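Local atomic coordinates of beta-lactamase-related domain-containing protein (Bacteroides dorei DSM 17855, PDB entry 5TGF), a protein that probably acts as a serine-type hydrolase of the beta-lactamase family, with no established substrate, and can bind calcium. Residues L77-P82 and I98-L103; D81-W86 and G156-V161; L104-G109 and S263-G268; S108-Y113 and G149-I154. One frame throughout, in Å; residues are numbered along the deposited sequence.

From the N terminus, the first closure is contact 1, which brings I98-L103 back onto the loop L77-P82 that follows helix 60-74. Contact 2 starts from the same place, since D81 and P82 are common to both, but spans a longer stretch to reach helix 150-163. Contact 4, joining 108-113 to the start of that helix, lies within the span of contact 2. Contact 3 leaves from L104-G109, shares S108 and G109 with contact 4, and runs out to 263-268, so contacts 2 and 3 cross along the chain. Together they tie the short helices 83-86 and 100-103 to helix 150-163 and to the loop leading into strand 270-274.

Contact 1. Residues L77-P82 and I98-L103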
loop_
_atom_site.group_PDB
_atom_site.type_symbol
_atom_site.label_atom_id
_atom_site.label_comp_id
_atom_site.label_asym_id
_atom_site.label_seq_id
_atom_site.Cartn_x
_atom_site.Cartn_y
_atom_site.Cartn_z
ATOM N N LEU A 77 18.000 -12.445 -0.693
ATOM C CA LEU A 77 16.646 -12.303 -1.283
ATOM C C LEU A 77 16.652 -11.213 -2.333
ATOM O O LEU A 77 17.244 -10.144 -2.127
ATOM C CB LEU A 77 15.622 -11.965 -0.191
ATOM C CG LEU A 77 14.173 -11.932 -0.686
ATOM C CD1 LEU A 77 13.697 -13.326 -1.121
ATOM C CD2 LEU A 77 13.294 -11.392 0.427
ATOM N N SER A 78 16.059 -11.502 -3.487
ATOM C CA SER A 78 16.057 -10.573 -4.605
ATOM C C SER A 78 14.676 -10.530 -5.271
ATOM O O SER A 78 13.944 -11.501 -5.247
ATOM C CB SER A 78 17.130 -10.966 -5.620
ATOM O OG SER A 78 16.764 -10.601 -6.949
ATOM N N TRP A 79 14.368 -9.410 -5.914
ATOM C CA TRP A 79 13.069 -9.216 -6.552
ATOM C C TRP A 79 12.787 -10.246 -7.632
ATOM O O TRP A 79 11.625 -10.550 -7.924
ATOM C CB TRP A 79 13.005 -7.826 -7.174
ATOM C CG TRP A 79 13.184 -6.720 -6.161
ATOM C CD1 TRP A 79 14.202 -5.830 -6.115
ATOM C CD2 TRP A 79 12.366 -6.465 -4.990
ATOM N NE1 TRP A 79 14.027 -4.975 -5.036
ATOM C CE2 TRP A 79 12.926 -5.369 -4.319
ATOM C CE3 TRP A 79 11.245 -7.082 -4.443
ATOM C CZ2 TRP A 79 12.359 -4.820 -3.165
ATOM C CZ3 TRP A 79 10.666 -6.545 -3.283
ATOM C CH2 TRP A 79 11.228 -5.409 -2.658
ATOM N N ASP A 80 13.844 -10.778 -8.248
ATOM C CA ASP A 80 13.685 -11.771 -9.298
ATOM C C ASP A 80 13.800 -13.222 -8.820
ATOM O O ASP A 80 13.715 -14.136 -9.632
ATOM C CB ASP A 80 14.682 -11.467 -10.405
ATOM C CG ASP A 80 14.470 -10.070 -11.008
ATOM O OD1 ASP A 80 13.315 -9.712 -11.323
ATOM O OD2 ASP A 80 15.448 -9.304 -11.130
ATOM N N ASP A 81 13.838 -13.441 -7.506
ATOM C CA ASP A 81 13.852 -14.792 -6.971
ATOM C C ASP A 81 12.489 -15.504 -7.117
ATOM O O ASP A 81 11.428 -14.911 -6.872
ATOM C CB ASP A 81 14.236 -14.795 -5.505
ATOM C CG ASP A 81 15.724 -14.526 -5.263
ATOM O OD1 ASP A 81 16.484 -14.378 -6.221
ATOM O OD2 ASP A 81 16.111 -14.427 -4.084
ATOM N N PRO A 82 12.513 -16.785 -7.474
ATOM C CA PRO A 82 11.274 -17.573 -7.443
ATOM C C PRO A 82 10.925 -18.039 -6.057
ATOM O O PRO A 82 11.814 -18.247 -5.212
ATOM C CB PRO A 82 11.575 -18.785 -8.337
ATOM C CG PRO A 82 13.044 -18.799 -8.552
ATOM C CD PRO A 82 13.678 -17.593 -7.893
ATOM N N ILE A 98 6.814 -18.558 -9.567
ATOM C CA ILE A 98 6.408 -17.157 -9.440
ATOM C C ILE A 98 7.549 -16.334 -8.838
ATOM O O ILE A 98 8.223 -16.783 -7.902
ATOM C CB ILE A 98 5.125 -17.029 -8.590
ATOM C CG1 ILE A 98 3.954 -17.740 -9.278
ATOM C CG2 ILE A 98 4.761 -15.554 -8.383
ATOM C CD1 ILE A 98 2.665 -17.904 -8.489
ATOM N N LEU A 99 7.790 -15.144 -9.371
ATOM C CA LEU A 99 8.833 -14.266 -8.806
ATOM C C LEU A 99 8.297 -13.377 -7.695
ATOM O O LEU A 99 7.115 -13.015 -7.687
ATOM C CB LEU A 99 9.453 -13.395 -9.899
ATOM C CG LEU A 99 9.928 -14.153 -11.142
ATOM C CD1 LEU A 99 10.551 -13.205 -12.134
ATOM C CD2 LEU A 99 10.914 -15.243 -10.748
ATOM N N LEU A 100 9.187 -12.982 -6.795
ATOM C CA LEU A 100 8.819 -12.102 -5.709
ATOM C C LEU A 100 8.181 -10.793 -6.214
ATOM O O LEU A 100 7.176 -10.346 -5.672
ATOM C CB LEU A 100 10.026 -11.815 -4.834
ATOM C CG LEU A 100 9.854 -10.778 -3.737
ATOM C CD1 LEU A 100 8.774 -11.173 -2.722
ATOM C CD2 LEU A 100 11.199 -10.566 -3.063
ATOM N N ARG A 101 8.759 -10.197 -7.240
ATOM C CA ARG A 101 8.210 -8.960 -7.802
ATOM C C ARG A 101 6.812 -9.178 -8.402
ATOM O O ARG A 101 6.006 -8.233 -8.450
ATOM C CB ARG A 101 9.157 -8.378 -8.848
ATOM C CG ARG A 101 9.390 -9.242 -10.075
ATOM C CD ARG A 101 10.188 -8.451 -11.112
ATOM N NE ARG A 101 10.572 -9.251 -12.253
ATOM C CZ ARG A 101 9.787 -9.576 -13.275
ATOM N NH1 ARG A 101 8.536 -9.147 -13.367
ATOM N NH2 ARG A 101 10.287 -10.342 -14.227
ATOM N N GLN A 102 6.508 -10.407 -8.836
ATOM C CA GLN A 102 5.181 -10.705 -9.404
ATOM C C GLN A 102 4.131 -10.816 -8.308
ATOM O O GLN A 102 2.974 -10.396 -8.498
ATOM C CB GLN A 102 5.175 -11.989 -10.234
ATOM C CG GLN A 102 5.949 -11.799 -11.540
ATOM C CD GLN A 102 6.193 -13.080 -12.336
ATOM O OE1 GLN A 102 6.290 -14.175 -11.793
ATOM N NE2 GLN A 102 6.373 -12.913 -13.631
ATOM N N LEU A 103 4.523 -11.397 -7.191
ATOM C CA LEU A 103 3.650 -11.458 -6.022
ATOM C C LEU A 103 3.205 -10.052 -5.608
ATOM O O LEU A 103 2.037 -9.819 -5.365
ATOM C CB LEU A 103 4.349 -12.182 -4.837
ATOM C CG LEU A 103 4.691 -13.669 -5.038
ATOM C CD1 LEU A 103 5.648 -14.186 -3.962
ATOM C CD2 LEU A 103 3.448 -14.540 -5.109
HETATM O O HOH W 1 13.187 -11.802 -14.020
#
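R101 gives the clearest path through this contact. Its CB and CG both lie 3.4 Å from W79 O, CG being placed there by the crowded position between backbone N and carbonyl carbon (chi1 63°). The chain then runs extended to NE, with CD 3.4 Å from D80 OD1 and NE donating to that oxygen at 2.9 Å in a salt bridge. OD1 lies in the guanidinium plane, and NE approaches it nearly along its C-O axis, although the two planes stand 78° apart; a water accepts from NH2 and gives a weak bond to OD1.

Next to the charged pair, in the backbone, loop carbonyls take up N-H groups at the start of helix 100-103, whose N-cap is L99. R101 N donates to W79 O, and L100 N meets D81 O at 3.0 Å nearly along the C=O axis. Q102 OE1 accepts from L99 N. On the apolar side, CD2 of L100 lies 3.7 Å from W79 CE3, oblique to the ring, and 4.0 Å from L77 CG. The arrangement is a type I beta turn, S78-D81, with an ST turn at S78, docked onto a helix N terminus; the loop includes L77, part of a calcium site seen in this protein but unoccupied in this chain.

Contact 2. Residues D81-W86 and G156-V161; sequences DPVEKW and GRMAEV
Selenomethionine M158 has the most surface buried here, and W86 comes next, followed by V161. M158 leaves helix 150-163 with CG anti to the carbonyl carbon and runs out extended until a bend at chi3 (74°) turns CE toward the D81-W86 segment. The methyl group meets two carbonyl oxygens, P82 O at 3.6 Å and D81 O at 3.7 Å, while SE rests 4.0 Å from V83 CG2, with the two side chains crossing at about a right angle. W86 CD1 lies 3.9 Å from the same CE, and here too the side chains cross at roughly a right angle, the methyl coming obliquely to the indole.

V161, one helical turn further on, touches another part of the indole: CG1 stands at the ring edge, 4.0 Å from W86 CE3, as the two side chains slide past each other in opposite directions. No hydrogen bond joins the segments, so the contact is held by packing. The rotation of the indole is instead fixed within its own segment, where W86 NE1 donates to D81 OD2 at 2.9 Å, almost straight at 172°. K85 NZ forms a salt bridge with the same oxygen, and also one with D76; the lysine charge and the indole N-H, with S78 N as a further donor, probably help to keep D81 ionised.

The short helix 83-86 thus sits against helix 150-163, with L100 and L103 of helix 100-103 touching M158 as well and L77 packing on W86.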
loop_
_atom_site.group_PDB
_atom_site.type_symbol
_atom_site.label_atom_id
_atom_site.label_comp_id
_atom_site.label_asym_id
_atom_site.label_seq_id
_atom_site.Cartn_x
_atom_site.Cartn_y
_atom_site.Cartn_z
ATOM N N ASP A 81 13.838 -13.441 -7.506
ATOM C CA ASP A 81 13.852 -14.792 -6.971
ATOM C C ASP A 81 12.489 -15.504 -7.117
ATOM O O ASP A 81 11.428 -14.911 -6.872
ATOM C CB ASP A 81 14.236 -14.795 -5.505
ATOM C CG ASP A 81 15.724 -14.526 -5.263
ATOM O OD1 ASP A 81 16.484 -14.378 -6.221
ATOM O OD2 ASP A 81 16.111 -14.427 -4.084
ATOM N N PRO A 82 12.513 -16.785 -7.474
ATOM C CA PRO A 82 11.274 -17.573 -7.443
ATOM C C PRO A 82 10.925 -18.039 -6.057
ATOM O O PRO A 82 11.814 -18.247 -5.212
ATOM C CB PRO A 82 11.575 -18.785 -8.337
ATOM C CG PRO A 82 13.044 -18.799 -8.552
ATOM C CD PRO A 82 13.678 -17.593 -7.893
ATOM N N VAL A 83 9.633 -18.279 -5.845
ATOM C CA VAL A 83 9.133 -18.724 -4.552
ATOM C C VAL A 83 9.917 -19.954 -4.034
ATOM O O VAL A 83 10.312 -19.988 -2.884
ATOM C CB VAL A 83 7.607 -19.037 -4.623
ATOM C CG1 VAL A 83 7.102 -19.712 -3.367
ATOM C CG2 VAL A 83 6.801 -17.762 -4.867
ATOM N N GLU A 84 10.115 -20.944 -4.907
ATOM C CA GLU A 84 10.674 -22.230 -4.527
ATOM C C GLU A 84 12.143 -22.170 -4.136
ATOM O O GLU A 84 12.637 -23.072 -3.471
ATOM C CB GLU A 84 10.465 -23.244 -5.668
ATOM C CG GLU A 84 11.210 -22.871 -6.953
ATOM C CD GLU A 84 10.491 -23.347 -8.207
ATOM O OE1 GLU A 84 10.795 -22.833 -9.312
ATOM O OE2 GLU A 84 9.594 -24.218 -8.094
ATOM N N LYS A 85 12.846 -21.111 -4.519
ATOM C CA LYS A 85 14.209 -20.913 -4.005
ATOM C C LYS A 85 14.220 -20.794 -2.482
ATOM O O LYS A 85 15.157 -21.252 -1.819
ATOM C CB LYS A 85 14.848 -19.688 -4.634
ATOM C CG LYS A 85 16.157 -19.260 -3.985
ATOM C CD LYS A 85 16.785 -18.069 -4.685
ATOM C CE LYS A 85 17.992 -17.577 -3.899
ATOM N NZ LYS A 85 18.488 -16.255 -4.352
ATOM N N TRP A 86 13.185 -20.169 -1.932
ATOM C CA TRP A 86 13.131 -19.881 -0.524
ATOM C C TRP A 86 12.171 -20.783 0.223
ATOM O O TRP A 86 12.418 -21.058 1.374
ATOM C CB TRP A 86 12.800 -18.397 -0.278
ATOM C CG TRP A 86 13.925 -17.470 -0.689
ATOM C CD1 TRP A 86 14.102 -16.892 -1.907
ATOM C CD2 TRP A 86 15.098 -17.154 0.080
ATOM N NE1 TRP A 86 15.282 -16.189 -1.920
ATOM C CE2 TRP A 86 15.914 -16.340 -0.720
ATOM C CE3 TRP A 86 15.543 -17.512 1.351
ATOM C CZ2 TRP A 86 17.133 -15.838 -0.280
ATOM C CZ3 TRP A 86 16.756 -17.000 1.804
ATOM C CH2 TRP A 86 17.525 -16.167 0.992
ATOM N N GLY A 156 5.628 -12.108 1.897
ATOM C CA GLY A 156 6.001 -11.914 3.272
ATOM C C GLY A 156 6.730 -13.115 3.884
ATOM O O GLY A 156 7.673 -12.940 4.654
ATOM N N ARG A 157 6.260 -14.330 3.583
ATOM C CA ARG A 157 6.883 -15.545 4.102
ATOM C C ARG A 157 8.303 -15.722 3.540
ATOM O O ARG A 157 9.190 -16.212 4.252
ATOM C CB ARG A 157 6.040 -16.759 3.774
ATOM C CG ARG A 157 6.564 -18.092 4.315
ATOM C CD ARG A 157 6.631 -18.136 5.804
ATOM N NE ARG A 157 7.319 -19.367 6.244
ATOM C CZ ARG A 157 8.156 -19.452 7.267
ATOM N NH1 ARG A 157 8.407 -18.411 8.047
ATOM N NH2 ARG A 157 8.742 -20.614 7.531
HETATM N N MSE A 158 8.543 -15.295 2.305
HETATM C CA MSE A 158 9.874 -15.428 1.734
HETATM C C MSE A 158 10.840 -14.524 2.508
HETATM O O MSE A 158 11.972 -14.944 2.808
HETATM C CB MSE A 158 9.938 -15.115 0.251
HETATM C CG MSE A 158 9.167 -16.088 -0.644
HETATM SE SE MSE A 158 8.890 -15.351 -2.436
HETATM C CE MSE A 158 10.683 -15.491 -3.249
ATOM N N ALA A 159 10.369 -13.336 2.922
ATOM C CA ALA A 159 11.201 -12.428 3.710
ATOM C C ALA A 159 11.473 -12.999 5.107
ATOM O O ALA A 159 12.610 -12.888 5.617
ATOM C CB ALA A 159 10.586 -11.037 3.778
ATOM N N GLU A 160 10.471 -13.653 5.692
ATOM C CA GLU A 160 10.603 -14.288 6.993
ATOM C C GLU A 160 11.724 -15.348 6.974
ATOM O O GLU A 160 12.528 -15.423 7.902
ATOM C CB GLU A 160 9.314 -14.965 7.453
ATOM C CG GLU A 160 8.210 -14.033 7.882
ATOM C CD GLU A 160 7.015 -14.749 8.512
ATOM O OE1 GLU A 160 6.870 -15.989 8.374
ATOM O OE2 GLU A 160 6.196 -14.070 9.179
ATOM N N VAL A 161 11.718 -16.184 5.950
ATOM C CA VAL A 161 12.727 -17.219 5.798
ATOM C C VAL A 161 14.123 -16.624 5.582
ATOM O O VAL A 161 15.087 -17.080 6.172
ATOM C CB VAL A 161 12.313 -18.215 4.698
ATOM C CG1 VAL A 161 13.442 -19.191 4.349
ATOM C CG2 VAL A 161 11.092 -18.968 5.168
#

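Contact 3. Residues L104-G109 and S263-G268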
loop_
_atom_site.group_PDB
_atom_site.type_symbol
_atom_site.label_atom_id
_atom_site.label_comp_id
_atom_site.label_asym_id
_atom_site.label_seq_id
_atom_site.Cartn_x
_atom_site.Cartn_y
_atom_site.Cartn_z
ATOM N N LEU A 104 4.144 -9.118 -5.573
ATOM C CA LEU A 104 3.878 -7.796 -5.017
ATOM C C LEU A 104 3.269 -6.817 -6.027
ATOM O O LEU A 104 3.115 -5.645 -5.709
ATOM C CB LEU A 104 5.169 -7.215 -4.452
ATOM C CG LEU A 104 5.731 -7.876 -3.208
ATOM C CD1 LEU A 104 7.180 -7.494 -2.975
ATOM C CD2 LEU A 104 4.909 -7.521 -1.988
ATOM N N SER A 105 3.076 -7.257 -7.275
ATOM C CA SER A 105 2.545 -6.397 -8.324
ATOM C C SER A 105 1.200 -6.891 -8.844
ATOM O O SER A 105 0.699 -6.366 -9.828
ATOM C CB SER A 105 3.534 -6.295 -9.476
ATOM O OG SER A 105 3.746 -7.571 -10.085
ATOM N N HIS A 106 0.585 -7.852 -8.135
ATOM C CA HIS A 106 -0.691 -8.412 -8.503
ATOM C C HIS A 106 -0.673 -9.112 -9.867
ATOM O O HIS A 106 -1.678 -9.076 -10.591
ATOM C CB HIS A 106 -1.770 -7.352 -8.444
ATOM C CG HIS A 106 -1.849 -6.699 -7.105
ATOM N ND1 HIS A 106 -2.152 -7.416 -5.965
ATOM C CD2 HIS A 106 -1.562 -5.440 -6.699
ATOM C CE1 HIS A 106 -2.074 -6.615 -4.917
ATOM N NE2 HIS A 106 -1.762 -5.407 -5.345
ATOM N N THR A 107 0.510 -9.585 -10.275
ATOM C CA THR A 107 0.659 -10.229 -11.580
ATOM C C THR A 107 1.080 -11.705 -11.427
ATOM O O THR A 107 1.462 -12.326 -12.403
ATOM C CB THR A 107 1.623 -9.499 -12.517
ATOM O OG1 THR A 107 2.917 -9.371 -11.906
ATOM C CG2 THR A 107 1.099 -8.129 -12.859
ATOM N N SER A 108 0.892 -12.280 -10.243
ATOM C CA SER A 108 1.336 -13.650 -9.970
ATOM C C SER A 108 0.400 -14.739 -10.506
ATOM O O SER A 108 0.852 -15.872 -10.745
ATOM C CB SER A 108 1.530 -13.861 -8.480
ATOM O OG SER A 108 0.299 -13.860 -7.772
ATOM N N GLY A 109 -0.892 -14.416 -10.608
ATOM C CA GLY A 109 -1.949 -15.395 -10.854
ATOM C C GLY A 109 -2.388 -16.220 -9.672
ATOM O O GLY A 109 -3.185 -17.156 -9.834
ATOM N N SER A 263 0.998 0.590 -17.035
ATOM C CA SER A 263 1.997 0.447 -15.978
ATOM C C SER A 263 1.438 0.966 -14.638
ATOM O O SER A 263 2.027 1.834 -13.975
ATOM C CB SER A 263 3.268 1.204 -16.353
ATOM O OG SER A 263 3.024 2.584 -16.536
ATOM N N ILE A 264 0.320 0.381 -14.222
ATOM C CA ILE A 264 -0.475 0.953 -13.106
ATOM C C ILE A 264 0.017 0.592 -11.702
ATOM O O ILE A 264 -0.505 1.125 -10.705
ATOM C CB ILE A 264 -1.967 0.582 -13.228
ATOM C CG1 ILE A 264 -2.145 -0.948 -13.184
ATOM C CG2 ILE A 264 -2.526 1.244 -14.494
ATOM C CD1 ILE A 264 -3.572 -1.421 -13.312
ATOM N N TYR A 265 1.014 -0.281 -11.595
ATOM C CA TYR A 265 1.412 -0.753 -10.255
ATOM C C TYR A 265 2.897 -1.023 -10.199
ATOM O O TYR A 265 3.485 -1.515 -11.167
ATOM C CB TYR A 265 0.607 -2.018 -9.873
ATOM C CG TYR A 265 0.297 -2.183 -8.410
ATOM C CD1 TYR A 265 -0.797 -1.559 -7.827
ATOM C CD2 TYR A 265 1.121 -2.968 -7.584
ATOM C CE1 TYR A 265 -1.097 -1.731 -6.488
ATOM C CE2 TYR A 265 0.831 -3.128 -6.235
ATOM C CZ TYR A 265 -0.275 -2.509 -5.692
ATOM O OH TYR A 265 -0.588 -2.710 -4.346
ATOM N N GLY A 266 3.476 -0.743 -9.037
ATOM C CA GLY A 266 4.841 -1.074 -8.709
ATOM C C GLY A 266 4.892 -2.249 -7.763
ATOM O O GLY A 266 4.308 -3.310 -8.066
ATOM N N LEU A 267 5.643 -2.114 -6.667
ATOM C CA LEU A 267 5.641 -3.098 -5.578
ATOM C C LEU A 267 4.804 -2.593 -4.420
ATOM O O LEU A 267 5.141 -1.593 -3.759
ATOM C CB LEU A 267 7.061 -3.388 -5.093
ATOM C CG LEU A 267 8.048 -3.801 -6.191
ATOM C CD1 LEU A 267 9.454 -3.941 -5.609
ATOM C CD2 LEU A 267 7.654 -5.118 -6.829
ATOM N N GLY A 268 3.618 -3.158 -4.269
ATOM C CA GLY A 268 2.678 -2.721 -3.221
ATOM C C GLY A 268 2.185 -1.276 -3.278
ATOM O O GLY A 268 1.848 -0.723 -2.261
#
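Two side-chain rotations bring the rings of H106 and Y265 together. H106 has CG anti to the carbonyl carbon (chi1 -56°) on a backbone of left-handed helical conformation, whereas Y265 sits away from a staggered position at chi1 -147°. The result is an edge-to-face, or T-shaped, pair with planes at 68°: CD2 of the imidazole stands over one face of the phenol, offset toward its rim and 3.4 Å from both CZ and CE2 of Y265. The same edge carries NE2 to Y265 OH at 3.1 Å, where it donates a weak hydrogen bond.

A backbone bond adds to this: G268 N donates to L104 O at 2.9 Å, in the carbonyl plane, and this oxygen also lies at the edge of the Y265 ring, 3.4 Å from CE2. S105 CB approaches G266 O at 3.4 Å. Apart from these contacts with oxygen, L104 CB packs on L267 CD2 at 4.0 Å.

All the touching residues are buried. The weak bond is consistent with a proton on NE2 of the imidazole. Both rings also touch K61, and H106 meets the ring of Y147; K61 and Y147 belong to a probable SxxK-type active site. The lysine's charge could influence the tyrosine hydroxyl and the imidazole, so the pair is consistent with a second-shell element of that site.

Contact 4. Residues S108-Y113 and G149-I154; sequences SGVRPY and GLAMQI
V110 and L150 cross at about a right angle, with CG1 of the valine, anti to its backbone N, 4.0 Å from CB of the leucine. V110 CB also faces A151 CB, and its other branch, CG2, reaches toward I154 CD1 at 4.4 Å, so the valine lies over one side of the helix. L150 goes the other way along the loop: CG is anti to the carbonyl carbon, and CD1 runs beside the backbone, 3.3 Å from R111 O and 3.5 Å from Y113 C. Y113 doubles back over the helix start, its ring carbon CE1 3.6 Å from G149 N, the approach being oblique. G149 has no side chain, which leaves room for the ring.

Polar atoms at the helix start are met by the loop. P112 O accepts from two backbone N-H groups, G149 N at 2.9 Å in the carbonyl plane on a lone pair, and L150 N from 38° above that plane. A water donates to R111 O and accepts from A151 N. S108 OG accepts from V110 N in an ST turn, and the same OG lies 3.4 Å from A151 CB.

The loop therefore covers the N-terminal end of helix 150-163, and as Y113 touches the probable SxxK site, it borders the presumed active-site region. L103 of helix 100-103 packs on A151 and I154, I132 of helix 125-133 touches I154, and I98 touches both S108 and V110.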
loop_
_atom_site.group_PDB
_atom_site.type_symbol
_atom_site.label_atom_id
_atom_site.label_comp_id
_atom_site.label_asym_id
_atom_site.label_seq_id
_atom_site.Cartn_x
_atom_site.Cartn_y
_atom_site.Cartn_z
ATOM N N SER A 108 0.892 -12.280 -10.243
ATOM C CA SER A 108 1.336 -13.650 -9.970
ATOM C C SER A 108 0.400 -14.739 -10.506
ATOM O O SER A 108 0.852 -15.872 -10.745
ATOM C CB SER A 108 1.530 -13.861 -8.480
ATOM O OG SER A 108 0.299 -13.860 -7.772
ATOM N N GLY A 109 -0.892 -14.416 -10.608
ATOM C CA GLY A 109 -1.949 -15.395 -10.854
ATOM C C GLY A 109 -2.388 -16.220 -9.672
ATOM O O GLY A 109 -3.185 -17.156 -9.834
ATOM N N VAL A 110 -1.895 -15.896 -8.475
ATOM C CA VAL A 110 -2.401 -16.516 -7.260
ATOM C C VAL A 110 -3.843 -16.025 -7.013
ATOM O O VAL A 110 -4.186 -14.881 -7.305
ATOM C CB VAL A 110 -1.490 -16.218 -6.066
ATOM C CG1 VAL A 110 -2.091 -16.734 -4.758
ATOM C CG2 VAL A 110 -0.121 -16.825 -6.306
ATOM N N ARG A 111 -4.698 -16.912 -6.519
ATOM C CA ARG A 111 -6.093 -16.529 -6.268
ATOM C C ARG A 111 -6.109 -15.266 -5.351
ATOM O O ARG A 111 -5.314 -15.215 -4.414
ATOM C CB ARG A 111 -6.788 -17.692 -5.575
ATOM C CG ARG A 111 -8.288 -17.611 -5.576
ATOM C CD ARG A 111 -8.875 -18.664 -4.652
ATOM N NE ARG A 111 -10.273 -18.351 -4.424
ATOM C CZ ARG A 111 -11.279 -18.873 -5.106
ATOM N NH1 ARG A 111 -11.047 -19.824 -5.990
ATOM N NH2 ARG A 111 -12.522 -18.462 -4.877
ATOM N N PRO A 112 -6.990 -14.284 -5.607
ATOM C CA PRO A 112 -7.009 -13.092 -4.755
ATOM C C PRO A 112 -7.236 -13.316 -3.255
ATOM O O PRO A 112 -6.538 -12.705 -2.443
ATOM C CB PRO A 112 -8.154 -12.261 -5.335
ATOM C CG PRO A 112 -8.183 -12.642 -6.798
ATOM C CD PRO A 112 -7.882 -14.123 -6.767
ATOM N N TYR A 113 -8.260 -14.089 -2.915
ATOM C CA TYR A 113 -8.642 -14.357 -1.518
ATOM C C TYR A 113 -9.032 -15.825 -1.357
ATOM O O TYR A 113 -9.260 -16.527 -2.355
ATOM C CB TYR A 113 -9.777 -13.423 -1.077
ATOM C CG TYR A 113 -9.368 -11.979 -1.195
ATOM C CD1 TYR A 113 -8.483 -11.402 -0.256
ATOM C CD2 TYR A 113 -9.720 -11.233 -2.305
ATOM C CE1 TYR A 113 -8.043 -10.103 -0.403
ATOM C CE2 TYR A 113 -9.254 -9.944 -2.482
ATOM C CZ TYR A 113 -8.405 -9.376 -1.534
ATOM O OH TYR A 113 -7.916 -8.092 -1.725
ATOM N N GLY A 149 -4.892 -10.349 -2.194
ATOM C CA GLY A 149 -4.176 -10.375 -0.917
ATOM C C GLY A 149 -3.350 -11.629 -0.632
ATOM O O GLY A 149 -2.376 -11.569 0.097
ATOM N N LEU A 150 -3.687 -12.762 -1.227
ATOM C CA LEU A 150 -2.950 -13.990 -0.911
ATOM C C LEU A 150 -1.500 -13.983 -1.366
ATOM O O LEU A 150 -0.648 -14.522 -0.666
ATOM C CB LEU A 150 -3.672 -15.236 -1.456
ATOM C CG LEU A 150 -5.109 -15.471 -0.962
ATOM C CD1 LEU A 150 -5.644 -16.779 -1.530
ATOM C CD2 LEU A 150 -5.123 -15.518 0.552
ATOM N N ALA A 151 -1.215 -13.463 -2.557
ATOM C CA ALA A 151 0.140 -13.491 -3.070
ATOM C C ALA A 151 1.118 -12.780 -2.173
ATOM O O ALA A 151 2.250 -13.237 -1.999
ATOM C CB ALA A 151 0.210 -12.920 -4.480
HETATM N N MSE A 152 0.687 -11.693 -1.540
HETATM C CA MSE A 152 1.585 -10.948 -0.656
HETATM C C MSE A 152 1.888 -11.721 0.593
HETATM O O MSE A 152 2.900 -11.473 1.235
HETATM C CB MSE A 152 1.080 -9.528 -0.391
HETATM C CG MSE A 152 1.272 -8.740 -1.690
HETATM SE SE MSE A 152 0.668 -6.890 -1.443
HETATM C CE MSE A 152 1.589 -6.428 0.222
ATOM N N GLN A 153 0.998 -12.645 0.984
ATOM C CA GLN A 153 1.312 -13.549 2.105
ATOM C C GLN A 153 2.532 -14.380 1.803
ATOM O O GLN A 153 3.396 -14.552 2.652
ATOM C CB GLN A 153 0.152 -14.479 2.457
ATOM C CG GLN A 153 -1.139 -13.793 2.793
ATOM C CD GLN A 153 -1.100 -13.102 4.127
ATOM O OE1 GLN A 153 -0.659 -11.951 4.234
ATOM N NE2 GLN A 153 -1.574 -13.790 5.155
ATOM N N ILE A 154 2.611 -14.874 0.580
ATOM C CA ILE A 154 3.764 -15.660 0.136
ATOM C C ILE A 154 5.019 -14.786 0.125
ATOM O O ILE A 154 6.061 -15.203 0.645
ATOM C CB ILE A 154 3.536 -16.253 -1.252
ATOM C CG1 ILE A 154 2.294 -17.166 -1.256
ATOM C CG2 ILE A 154 4.756 -17.020 -1.732
ATOM C CD1 ILE A 154 2.072 -17.801 -2.610
HETATM O O HOH W 2 -3.450 -13.008 -4.419
#